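Local coordinates for protein glutathione S-transferase 1 (Ascaris suum, PDB 4Q5F) that conjugates reduced glutathione to a wide range of exogenous and endogenous hydrophobic electrophiles, and can also act as a glutathione peroxidase, at residues F34-V39 / F87-K92; K57-Q62 / V72-A77; K108-E113 / K143-L148; S157-G162 / K194-H199. All coordinates share one frame; numbering follows the deposited sequence.

Contact 1 (F34-V39 / F87-K92); sequences FHQAGV and FGLAGK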
# COMPACT_ATOMS: atom_id res chain seq x y z
N PHE B 34 13.45 9.06 -10.54
CA PHE B 34 14.56 8.98 -11.48
C PHE B 34 15.27 10.33 -11.58
O PHE B 34 16.49 10.41 -11.44
CB PHE B 34 14.08 8.59 -12.88
CG PHE B 34 13.78 7.13 -13.04
CD1 PHE B 34 14.77 6.18 -12.83
CD2 PHE B 34 12.52 6.71 -13.42
CE1 PHE B 34 14.49 4.83 -12.99
CE2 PHE B 34 12.23 5.37 -13.58
CZ PHE B 34 13.22 4.43 -13.36
N HIS B 35 14.50 11.38 -11.82
CA HIS B 35 15.06 12.70 -12.07
C HIS B 35 15.80 13.26 -10.86
O HIS B 35 16.81 13.93 -11.01
CB HIS B 35 13.98 13.67 -12.54
CG HIS B 35 13.64 13.52 -13.99
ND1 HIS B 35 12.53 12.84 -14.44
CD2 HIS B 35 14.28 13.96 -15.10
CE1 HIS B 35 12.50 12.86 -15.76
NE2 HIS B 35 13.55 13.54 -16.19
N GLN B 36 15.29 12.97 -9.67
CA GLN B 36 15.97 13.39 -8.45
C GLN B 36 17.35 12.76 -8.39
O GLN B 36 18.35 13.43 -8.14
CB GLN B 36 15.17 12.99 -7.21
CG GLN B 36 15.90 13.24 -5.88
CD GLN B 36 16.31 14.69 -5.71
OE1 GLN B 36 15.80 15.58 -6.38
NE2 GLN B 36 17.24 14.93 -4.79
N ALA B 37 17.40 11.45 -8.63
CA ALA B 37 18.63 10.69 -8.56
C ALA B 37 19.53 10.94 -9.76
O ALA B 37 20.71 10.57 -9.76
CB ALA B 37 18.30 9.21 -8.44
N GLY B 38 18.98 11.56 -10.80
CA GLY B 38 19.74 11.83 -12.01
C GLY B 38 20.04 10.56 -12.77
O GLY B 38 21.06 10.47 -13.47
N VAL B 39 19.17 9.57 -12.64
CA VAL B 39 19.32 8.29 -13.32
C VAL B 39 18.48 8.27 -14.59
O VAL B 39 17.29 8.55 -14.56
CB VAL B 39 18.91 7.11 -12.40
CG1 VAL B 39 18.99 5.77 -13.15
CG2 VAL B 39 19.78 7.11 -11.13
N PHE B 87 18.46 3.99 -5.19
CA PHE B 87 19.07 5.31 -5.36
C PHE B 87 19.38 6.01 -4.03
O PHE B 87 19.70 7.19 -4.00
CB PHE B 87 18.16 6.22 -6.19
CG PHE B 87 17.80 5.66 -7.54
CD1 PHE B 87 18.52 4.61 -8.10
CD2 PHE B 87 16.74 6.18 -8.26
CE1 PHE B 87 18.19 4.10 -9.34
CE2 PHE B 87 16.40 5.68 -9.50
CZ PHE B 87 17.12 4.63 -10.04
N GLY B 88 19.27 5.27 -2.92
CA GLY B 88 19.55 5.83 -1.62
C GLY B 88 18.60 6.96 -1.23
O GLY B 88 19.00 7.92 -0.58
N LEU B 89 17.34 6.83 -1.64
CA LEU B 89 16.30 7.80 -1.30
C LEU B 89 15.20 7.12 -0.50
O LEU B 89 14.02 7.47 -0.62
CB LEU B 89 15.71 8.40 -2.58
CG LEU B 89 16.63 9.30 -3.40
CD1 LEU B 89 16.03 9.57 -4.77
CD2 LEU B 89 16.89 10.60 -2.67
N ALA B 90 15.59 6.16 0.33
CA ALA B 90 14.63 5.33 1.05
C ALA B 90 14.75 5.46 2.57
O ALA B 90 13.88 4.98 3.30
CB ALA B 90 14.78 3.87 0.63
N GLY B 91 15.82 6.10 3.03
CA GLY B 91 16.09 6.21 4.46
C GLY B 91 17.45 5.63 4.79
O GLY B 91 17.93 4.73 4.10
N LYS B 92 18.06 6.13 5.86
CA LYS B 92 19.43 5.75 6.21
C LYS B 92 19.51 4.54 7.15
O LYS B 92 20.60 4.01 7.38
CB LYS B 92 20.16 6.94 6.84
CG LYS B 92 20.76 7.91 5.82
CD LYS B 92 22.00 7.32 5.15
CE LYS B 92 22.80 8.39 4.41
NZ LYS B 92 24.11 7.88 3.93

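Contact 2 (K57-Q62 / V72-A77); sequences KTPFGQ and VLAQSA. With GSH (glutathione), chain E.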
# COMPACT_ATOMS: atom_id res chain seq x y z
N LYS B 57 -0.95 -8.64 -21.56
CA LYS B 57 0.42 -9.11 -21.37
C LYS B 57 1.00 -8.66 -20.03
O LYS B 57 2.07 -9.11 -19.64
CB LYS B 57 1.33 -8.60 -22.49
CG LYS B 57 0.90 -8.97 -23.90
CD LYS B 57 1.84 -8.33 -24.91
CE LYS B 57 1.36 -8.52 -26.34
NZ LYS B 57 2.19 -7.72 -27.29
N THR B 58 0.31 -7.76 -19.34
CA THR B 58 0.81 -7.21 -18.09
C THR B 58 0.46 -8.14 -16.93
O THR B 58 -0.45 -8.96 -17.05
CB THR B 58 0.24 -5.81 -17.80
OG1 THR B 58 -1.16 -5.89 -17.55
CG2 THR B 58 0.50 -4.87 -18.98
N PRO B 59 1.18 -8.02 -15.80
CA PRO B 59 0.95 -8.91 -14.66
C PRO B 59 -0.47 -8.83 -14.10
O PRO B 59 -1.08 -9.88 -13.86
CB PRO B 59 1.95 -8.40 -13.61
CG PRO B 59 3.01 -7.71 -14.40
CD PRO B 59 2.29 -7.08 -15.56
N PHE B 60 -0.98 -7.62 -13.90
CA PHE B 60 -2.28 -7.42 -13.25
C PHE B 60 -3.27 -6.66 -14.13
O PHE B 60 -4.34 -6.26 -13.65
CB PHE B 60 -2.08 -6.67 -11.93
CG PHE B 60 -1.09 -7.33 -11.01
CD1 PHE B 60 -1.12 -8.69 -10.80
CD2 PHE B 60 -0.12 -6.57 -10.36
CE1 PHE B 60 -0.21 -9.30 -9.96
CE2 PHE B 60 0.79 -7.18 -9.51
CZ PHE B 60 0.75 -8.54 -9.31
N GLY B 61 -2.93 -6.46 -15.39
CA GLY B 61 -3.82 -5.79 -16.32
C GLY B 61 -3.79 -4.28 -16.20
O GLY B 61 -4.71 -3.60 -16.66
N GLN B 62 -2.73 -3.74 -15.59
CA GLN B 62 -2.64 -2.31 -15.34
C GLN B 62 -1.22 -1.75 -15.45
O GLN B 62 -0.24 -2.50 -15.49
CB GLN B 62 -3.19 -1.98 -13.95
CG GLN B 62 -4.65 -2.35 -13.75
CD GLN B 62 -5.25 -1.71 -12.51
OE1 GLN B 62 -4.82 -1.98 -11.39
NE2 GLN B 62 -6.23 -0.84 -12.71
N VAL B 72 10.05 -7.51 -15.35
CA VAL B 72 8.89 -6.64 -15.15
C VAL B 72 8.45 -6.59 -13.69
O VAL B 72 8.37 -7.63 -13.02
CB VAL B 72 7.72 -7.11 -16.03
CG1 VAL B 72 6.47 -6.27 -15.79
CG2 VAL B 72 8.11 -7.08 -17.50
N LEU B 73 8.16 -5.39 -13.22
CA LEU B 73 7.64 -5.17 -11.87
C LEU B 73 6.43 -4.25 -11.94
O LEU B 73 6.51 -3.15 -12.48
CB LEU B 73 8.72 -4.54 -10.98
CG LEU B 73 8.30 -4.12 -9.57
CD1 LEU B 73 8.03 -5.34 -8.69
CD2 LEU B 73 9.35 -3.22 -8.95
N ALA B 74 5.31 -4.71 -11.39
CA ALA B 74 4.06 -3.94 -11.40
C ALA B 74 3.83 -3.28 -10.04
O ALA B 74 4.63 -3.44 -9.12
CB ALA B 74 2.89 -4.84 -11.76
N GLN B 75 2.73 -2.54 -9.94
CA GLN B 75 2.32 -1.85 -8.71
C GLN B 75 3.24 -0.67 -8.36
O GLN B 75 4.40 -0.84 -7.99
CB GLN B 75 2.19 -2.83 -7.54
CG GLN B 75 1.02 -3.79 -7.69
CD GLN B 75 -0.32 -3.13 -7.40
OE1 GLN B 75 -0.38 -1.98 -6.97
NE2 GLN B 75 -1.40 -3.86 -7.63
N SER B 76 2.67 0.53 -8.47
CA SER B 76 3.40 1.79 -8.32
C SER B 76 4.22 1.91 -7.03
O SER B 76 5.39 2.28 -7.06
CB SER B 76 2.41 2.96 -8.39
OG SER B 76 1.43 2.86 -7.37
N ALA B 77 3.60 1.61 -5.89
CA ALA B 77 4.28 1.76 -4.60
C ALA B 77 5.50 0.85 -4.51
O ALA B 77 6.54 1.23 -3.97
CB ALA B 77 3.32 1.49 -3.46
N1 GSH E . -2.64 -0.46 -7.47
CA1 GSH E . -2.13 -0.12 -8.75
C1 GSH E . -0.84 0.64 -8.59
O11 GSH E . 0.05 0.57 -9.48
O12 GSH E . -0.64 1.34 -7.56
CB1 GSH E . -3.15 0.74 -9.48
CG1 GSH E . -2.72 0.91 -10.94
CD1 GSH E . -3.85 1.52 -11.79
OE1 GSH E . -4.96 1.63 -11.32
N2 GSH E . -3.57 1.94 -13.15
CA2 GSH E . -4.58 2.50 -13.99
C2 GSH E . -4.72 1.65 -15.24
O2 GSH E . -3.80 0.92 -15.58
CB2 GSH E . -4.19 3.89 -14.41
SG2 GSH E . -3.98 4.92 -13.00
N3 GSH E . -5.93 1.72 -16.03
CA3 GSH E . -6.08 0.92 -17.22
C3 GSH E . -6.79 -0.38 -16.89
O31 GSH E . -6.96 -0.72 -15.69
O32 GSH E . -7.22 -1.12 -17.82

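Contact 3 (K108-E113 / K143-L148); sequences KDFMAE and KHLPLL. With GSH (glutathione), chain C.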
# COMPACT_ATOMS: atom_id res chain seq x y z
N LYS B 108 -1.54 7.11 1.17
CA LYS B 108 -2.32 6.22 0.33
C LYS B 108 -3.76 6.10 0.82
O LYS B 108 -4.69 6.07 0.02
CB LYS B 108 -1.66 4.84 0.25
CG LYS B 108 -0.75 4.64 -0.96
CD LYS B 108 0.05 3.35 -0.85
CE LYS B 108 -0.33 2.34 -1.92
NZ LYS B 108 0.36 1.04 -1.70
N ASP B 109 -3.94 6.01 2.14
CA ASP B 109 -5.28 5.96 2.72
C ASP B 109 -6.05 7.23 2.38
O ASP B 109 -7.23 7.18 2.02
CB ASP B 109 -5.22 5.82 4.25
CG ASP B 109 -4.83 4.41 4.69
OD1 ASP B 109 -4.88 3.48 3.86
OD2 ASP B 109 -4.50 4.25 5.88
N PHE B 110 -5.38 8.37 2.49
CA PHE B 110 -5.96 9.66 2.15
C PHE B 110 -6.40 9.67 0.68
O PHE B 110 -7.52 10.05 0.37
CB PHE B 110 -4.93 10.77 2.39
CG PHE B 110 -5.45 12.16 2.12
CD1 PHE B 110 -6.80 12.45 2.22
CD2 PHE B 110 -4.57 13.17 1.76
CE1 PHE B 110 -7.26 13.73 1.97
CE2 PHE B 110 -5.03 14.44 1.51
CZ PHE B 110 -6.38 14.73 1.62
N MET B 111 -5.50 9.24 -0.20
CA MET B 111 -5.79 9.18 -1.63
C MET B 111 -6.96 8.25 -1.93
O MET B 111 -7.71 8.48 -2.88
CB MET B 111 -4.55 8.70 -2.40
CG MET B 111 -3.43 9.73 -2.50
SD MET B 111 -3.89 11.19 -3.46
CE MET B 111 -4.29 12.34 -2.15
N ALA B 112 -7.11 7.20 -1.13
CA ALA B 112 -8.17 6.23 -1.34
C ALA B 112 -9.55 6.86 -1.16
O ALA B 112 -10.55 6.35 -1.66
CB ALA B 112 -8.01 5.05 -0.39
N GLU B 113 -9.60 7.99 -0.46
CA GLU B 113 -10.84 8.71 -0.25
C GLU B 113 -11.13 9.60 -1.46
O GLU B 113 -12.26 9.65 -1.94
CB GLU B 113 -10.76 9.60 1.00
CG GLU B 113 -10.15 8.93 2.24
CD GLU B 113 -11.20 8.46 3.23
OE1 GLU B 113 -12.29 8.04 2.79
OE2 GLU B 113 -10.92 8.51 4.45
N LYS B 143 -9.45 15.36 7.88
CA LYS B 143 -8.96 14.26 8.71
C LYS B 143 -7.48 13.99 8.48
O LYS B 143 -6.72 13.81 9.43
CB LYS B 143 -9.74 12.97 8.43
CG LYS B 143 -9.42 11.86 9.44
CD LYS B 143 -9.91 10.49 8.99
CE LYS B 143 -10.00 9.54 10.18
NZ LYS B 143 -10.02 8.11 9.79
N HIS B 144 -7.06 13.97 7.21
CA HIS B 144 -5.75 13.43 6.85
C HIS B 144 -4.61 14.44 6.88
O HIS B 144 -3.50 14.10 7.30
CB HIS B 144 -5.83 12.77 5.48
CG HIS B 144 -6.52 11.44 5.49
ND1 HIS B 144 -5.88 10.28 5.86
CD2 HIS B 144 -7.79 11.10 5.20
CE1 HIS B 144 -6.73 9.27 5.78
NE2 HIS B 144 -7.89 9.74 5.38
N LEU B 145 -4.86 15.67 6.44
CA LEU B 145 -3.82 16.69 6.41
C LEU B 145 -3.19 16.94 7.78
O LEU B 145 -1.97 17.02 7.89
CB LEU B 145 -4.34 18.00 5.81
CG LEU B 145 -4.71 17.97 4.32
CD1 LEU B 145 -5.09 19.37 3.86
CD2 LEU B 145 -3.58 17.42 3.46
N PRO B 146 -4.01 17.08 8.83
CA PRO B 146 -3.40 17.24 10.16
C PRO B 146 -2.50 16.06 10.54
O PRO B 146 -1.50 16.26 11.24
CB PRO B 146 -4.61 17.31 11.11
CG PRO B 146 -5.83 17.19 10.27
CD PRO B 146 -5.45 17.40 8.85
N LEU B 147 -2.84 14.86 10.09
CA LEU B 147 -2.04 13.68 10.40
C LEU B 147 -0.70 13.70 9.65
O LEU B 147 0.33 13.30 10.20
CB LEU B 147 -2.81 12.40 10.08
CG LEU B 147 -4.13 12.23 10.86
CD1 LEU B 147 -4.93 11.05 10.32
CD2 LEU B 147 -3.86 12.06 12.35
N LEU B 148 -0.72 14.15 8.40
CA LEU B 148 0.51 14.29 7.63
C LEU B 148 1.38 15.40 8.21
O LEU B 148 2.60 15.29 8.26
CB LEU B 148 0.20 14.59 6.16
CG LEU B 148 -0.52 13.52 5.33
CD1 LEU B 148 -0.61 13.96 3.88
CD2 LEU B 148 0.17 12.16 5.43
N1 GSH C . -4.09 1.88 6.74
CA1 GSH C . -4.10 1.42 8.08
C1 GSH C . -3.22 0.20 8.19
O11 GSH C . -2.62 -0.06 9.27
O12 GSH C . -3.08 -0.57 7.20
CB1 GSH C . -5.53 1.08 8.47
CG1 GSH C . -5.60 0.82 9.98
CD1 GSH C . -7.06 0.76 10.44
OE1 GSH C . -7.96 0.98 9.66
N2 GSH C . -7.35 0.43 11.81
CA2 GSH C . -8.69 0.36 12.31
C2 GSH C . -8.78 1.25 13.54
O2 GSH C . -7.76 1.60 14.10
CB2 GSH C . -9.04 -1.05 12.69
SG2 GSH C . -8.82 -2.13 11.31
N3 GSH C . -10.07 1.69 14.04
CA3 GSH C . -10.13 2.54 15.21
C3 GSH C . -10.00 4.00 14.79
O31 GSH C . -9.59 4.30 13.64
O32 GSH C . -10.29 4.91 15.61

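Contact 4 (S157-G162 / K194-H199); sequences SEYMVG and KKYIEH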
# COMPACT_ATOMS: atom_id res chain seq x y z
N SER B 157 13.18 18.51 10.66
CA SER B 157 13.76 18.68 9.34
C SER B 157 12.64 19.01 8.37
O SER B 157 11.46 19.00 8.74
CB SER B 157 14.49 17.41 8.92
OG SER B 157 13.57 16.37 8.63
N GLU B 158 12.99 19.27 7.12
CA GLU B 158 12.02 19.70 6.11
C GLU B 158 11.27 18.53 5.47
O GLU B 158 10.39 18.73 4.64
CB GLU B 158 12.72 20.52 5.02
CG GLU B 158 13.99 19.86 4.50
CD GLU B 158 15.25 20.39 5.17
OE1 GLU B 158 15.57 21.58 4.97
OE2 GLU B 158 15.91 19.61 5.89
N TYR B 159 11.62 17.30 5.87
CA TYR B 159 11.03 16.10 5.28
C TYR B 159 10.33 15.23 6.31
O TYR B 159 10.52 15.40 7.51
CB TYR B 159 12.11 15.30 4.55
CG TYR B 159 12.89 16.15 3.56
CD1 TYR B 159 12.27 16.68 2.44
CD2 TYR B 159 14.24 16.42 3.76
CE1 TYR B 159 12.97 17.46 1.54
CE2 TYR B 159 14.94 17.21 2.86
CZ TYR B 159 14.30 17.72 1.75
OH TYR B 159 14.99 18.50 0.85
N MET B 160 9.52 14.29 5.83
CA MET B 160 8.75 13.41 6.70
C MET B 160 9.69 12.59 7.57
O MET B 160 9.48 12.46 8.77
CB MET B 160 7.86 12.48 5.87
CG MET B 160 6.68 13.17 5.22
SD MET B 160 5.57 13.91 6.44
CE MET B 160 4.41 14.75 5.37
N VAL B 161 10.73 12.04 6.94
CA VAL B 161 11.71 11.24 7.65
C VAL B 161 13.12 11.70 7.27
O VAL B 161 13.40 11.95 6.10
CB VAL B 161 11.59 9.74 7.29
CG1 VAL B 161 12.43 8.89 8.26
CG2 VAL B 161 10.11 9.28 7.27
N GLY B 162 13.99 11.83 8.27
CA GLY B 162 15.38 12.15 8.04
C GLY B 162 15.64 13.57 7.59
O GLY B 162 14.71 14.35 7.38
N LYS B 194 2.36 23.39 3.12
CA LYS B 194 2.60 24.29 1.99
C LYS B 194 4.09 24.56 1.80
O LYS B 194 4.59 24.54 0.68
CB LYS B 194 1.84 25.60 2.19
CG LYS B 194 0.44 25.60 1.58
CD LYS B 194 -0.57 26.37 2.43
CE LYS B 194 -0.30 27.87 2.43
NZ LYS B 194 -1.39 28.62 3.13
N LYS B 195 4.79 24.80 2.90
CA LYS B 195 6.24 25.00 2.85
C LYS B 195 6.92 23.71 2.40
O LYS B 195 7.80 23.74 1.53
CB LYS B 195 6.78 25.39 4.23
CG LYS B 195 6.43 26.81 4.67
CD LYS B 195 7.28 27.25 5.85
CE LYS B 195 6.66 26.85 7.18
NZ LYS B 195 7.55 27.07 8.36
N TYR B 196 6.51 22.61 3.00
CA TYR B 196 7.03 21.28 2.69
C TYR B 196 6.95 20.97 1.20
O TYR B 196 7.89 20.45 0.60
CB TYR B 196 6.25 20.25 3.51
CG TYR B 196 6.42 18.80 3.11
CD1 TYR B 196 7.67 18.20 3.09
CD2 TYR B 196 5.32 18.02 2.79
CE1 TYR B 196 7.82 16.87 2.75
CE2 TYR B 196 5.46 16.70 2.44
CZ TYR B 196 6.71 16.13 2.42
OH TYR B 196 6.84 14.80 2.08
N ILE B 197 5.81 21.31 0.59
CA ILE B 197 5.61 21.11 -0.84
C ILE B 197 6.46 22.09 -1.65
O ILE B 197 7.01 21.73 -2.69
CB ILE B 197 4.12 21.26 -1.22
CG1 ILE B 197 3.30 20.16 -0.55
CG2 ILE B 197 3.92 21.20 -2.73
CD1 ILE B 197 1.81 20.42 -0.54
N GLU B 198 6.58 23.32 -1.16
CA GLU B 198 7.39 24.33 -1.83
C GLU B 198 8.85 23.91 -1.85
O GLU B 198 9.54 24.04 -2.86
CB GLU B 198 7.26 25.68 -1.11
CG GLU B 198 7.86 26.85 -1.86
CD GLU B 198 8.04 28.08 -0.99
OE1 GLU B 198 8.95 28.07 -0.13
OE2 GLU B 198 7.27 29.05 -1.15
N HIS B 199 9.32 23.39 -0.71
CA HIS B 199 10.71 22.99 -0.55
C HIS B 199 11.11 21.88 -1.53
O HIS B 199 12.02 22.05 -2.34
CB HIS B 199 10.95 22.52 0.88
CG HIS B 199 12.37 22.13 1.16
ND1 HIS B 199 13.17 22.80 2.06
CD2 HIS B 199 13.14 21.13 0.66
CE1 HIS B 199 14.36 22.24 2.11
NE2 HIS B 199 14.37 21.22 1.27

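Contact 1 (F34-V39 / F87-K92)
F87 lays its ring against A37, F34 and V39 at the C-terminal end of helix 27-37, where a Schellman motif closes the helix. The contact belongs to the thioredoxin-like N-terminal domain. G38 is the C-prime residue with positive phi, and V39 N reaches back to F34 O. This turn brings V39 round to the same ring that A37 and F34 touch. On F87, CB lies 3.7 Å from A37 CB. With chi1 at -56°, CG lies beside the backbone N and anti to the carbonyl carbon. CD2 is 3.4 Å from A37 CB, a close apolar contact. Further out, CE2 meets F34 CD1 at 3.7 Å. F34 lies at the F87 edge, and the two ring planes are 52° apart, an oblique pair. V39 meets F87 tip to tip and covers one face. Its CG2 stands over the ring centre, 3.8 Å from the centroid, as a CH-pi contact. L89 adds a second apolar point on the helix end, with CD1 on Q36 CG. L89 and Q36 both also touch V165, in a loop of the helical domain. At the tip of F87, CZ is 3.8 Å from V39 CG1.

Contact 2 (K57-Q62 / V72-A77)
F60 and P59 close over A74, on the stretch that leads from edge strand 71-74 into helix 76-86. The F60 ring lies obliquely to the A74 methyl, with CD2 3.7 Å from A74 CB. The next atom of the ring, CE2, touches Q75 CG. The F60 and Q75 side chains run at about a right angle, and ring and amide planes are 49° apart. P59 shares the same methyl through CG, which also reaches V72 CG1 at 4.0 Å. P59 CB lies over the centre of one F60 face, so the two neighbours pack as a unit. All direct contacts between 57-62 and 72-77 are apolar.

The polar ends turn to glutathione. Q75 bends at chi2 (-76°), which carries CD toward the ligand amine, and OE1 accepts a bond from N1 at 2.8 Å. S76 N, at the start of the helix, gives a straight bond to O11 of the gamma-glutamyl carboxylate (2.8 Å, 165°). S76 OG bonds the other oxygen, O12, at 2.6 Å. From the opposite segment, Q62 NE2 holds O31 at the glycyl end, 3.1 Å away. Q75 NE2 is bonded to D109 of the second subunit. The apolar packing thus joins two walls of one glutathione site. The helix N-terminus would favour the negative carboxylate that S76 grips.

Contact 3 (K108-E113 / K143-L148)
H144 and F110 fill the gap between helices 94-114 and 129-155, whose segments 108-113 and 143-148 run antiparallel, at 163°, in the helical C-terminal domain. This is the tight part. The two side chains slide past each other in opposite directions, with ring planes only 23° apart and little overlap. Each ring instead covers backbone-proximal carbon of the other residue. F110 CA sits over the centre of the imidazole, 3.6 Å from its centroid. H144 CB lies over one face of the phenyl ring, toward the rim, and comes within 3.4 Å of F110 CD1. F110 CG lies anti to the backbone N (chi1 -177°), beside the carbonyl carbon. L145 CD2 adds an apolar contact on F110 CE2 at 3.8 Å, and F186 packs on F110 too.

The polar side is looser. E113 OE2 approaches the imidazole at its edge, in plane, but the bond from H144 NE2 is weak at 3.4 Å. The carboxylate plane is turned steeply to the ring. K143 NZ lies 5.4 Å from E113 OE2, too far to touch it.

D109 meets H144 CE1 through CB, while its carboxylate leads away. D109 OD2 accepts a 2.6 Å bond from N1 of a glutathione held mainly by the second subunit. A carboxylate here would suit a protonated ligand amine, so this helix completes the neighbour's site.

Contact 4 (S157-G162 / K194-H199)
The loop of E158, Y159 and M160 passes beside helix 191-201, with the CA atoms of E158 and Y196 nearest each other at 6.3 Å. The contact lies within the helical C-terminal domain, where this loop links helices 129-155 and 167-182. Inside the loop, S157 OG bonds G162 O, with the donor well above the carbonyl plane.

Two side chains, one turn apart on the helix, face the loop. H199 is the outer one. Its NE2 donates to Y159 OH at 2.8 Å, but the angle of 124° makes this a weak bond. The hydroxyl sits at the imidazole edge, and the two ring planes are nearly perpendicular, at 88°. E158 covers one face of the same imidazole. Its CG takes the crowded position between backbone N and carbonyl carbon (chi1 48°), and stands 3.7 Å from the H199 ring centroid as a CH-pi contact. E158 CG also lies over the rim of the Y159 face, so it packs on both rings.

Y196 is the inner one. Its ring edge points at the loop backbone. E158 O lies at this edge, near the ring plane, 3.2 Å from Y196 CD1. The hydroxyl of Y196 is bonded to D169 of helix 167-182, which fixes the far end of the ring. M160 crosses the ring at about a right angle. Its sulfur makes an oblique Met-aromatic contact, SD lying 5.2 Å from the Y196 centroid. Beyond the sulfur, M160 CE touches Y196 CE2 at 3.7 Å.

From the N terminus, contact 1 opens first, at the end of helix 27-37, and closes just after helix 76-86. Contact 2 lies wholly within that loop. It closes a short one of its own, across strand 65-68, and its ligand groups sit in the same thioredoxin-like domain. Contacts 3 and 4 follow in series in the helical domain. Contact 3 pairs helices 94-114 and 129-155, and contact 4 sets the next loop against helix 191-201. None of the loops cross. A77 packs on K108, so contact 2 touches contact 3 between the domains. L148 O meets M160 CE, joining contact 3 to contact 4. Contacts 2 and 3 also reach the second subunit.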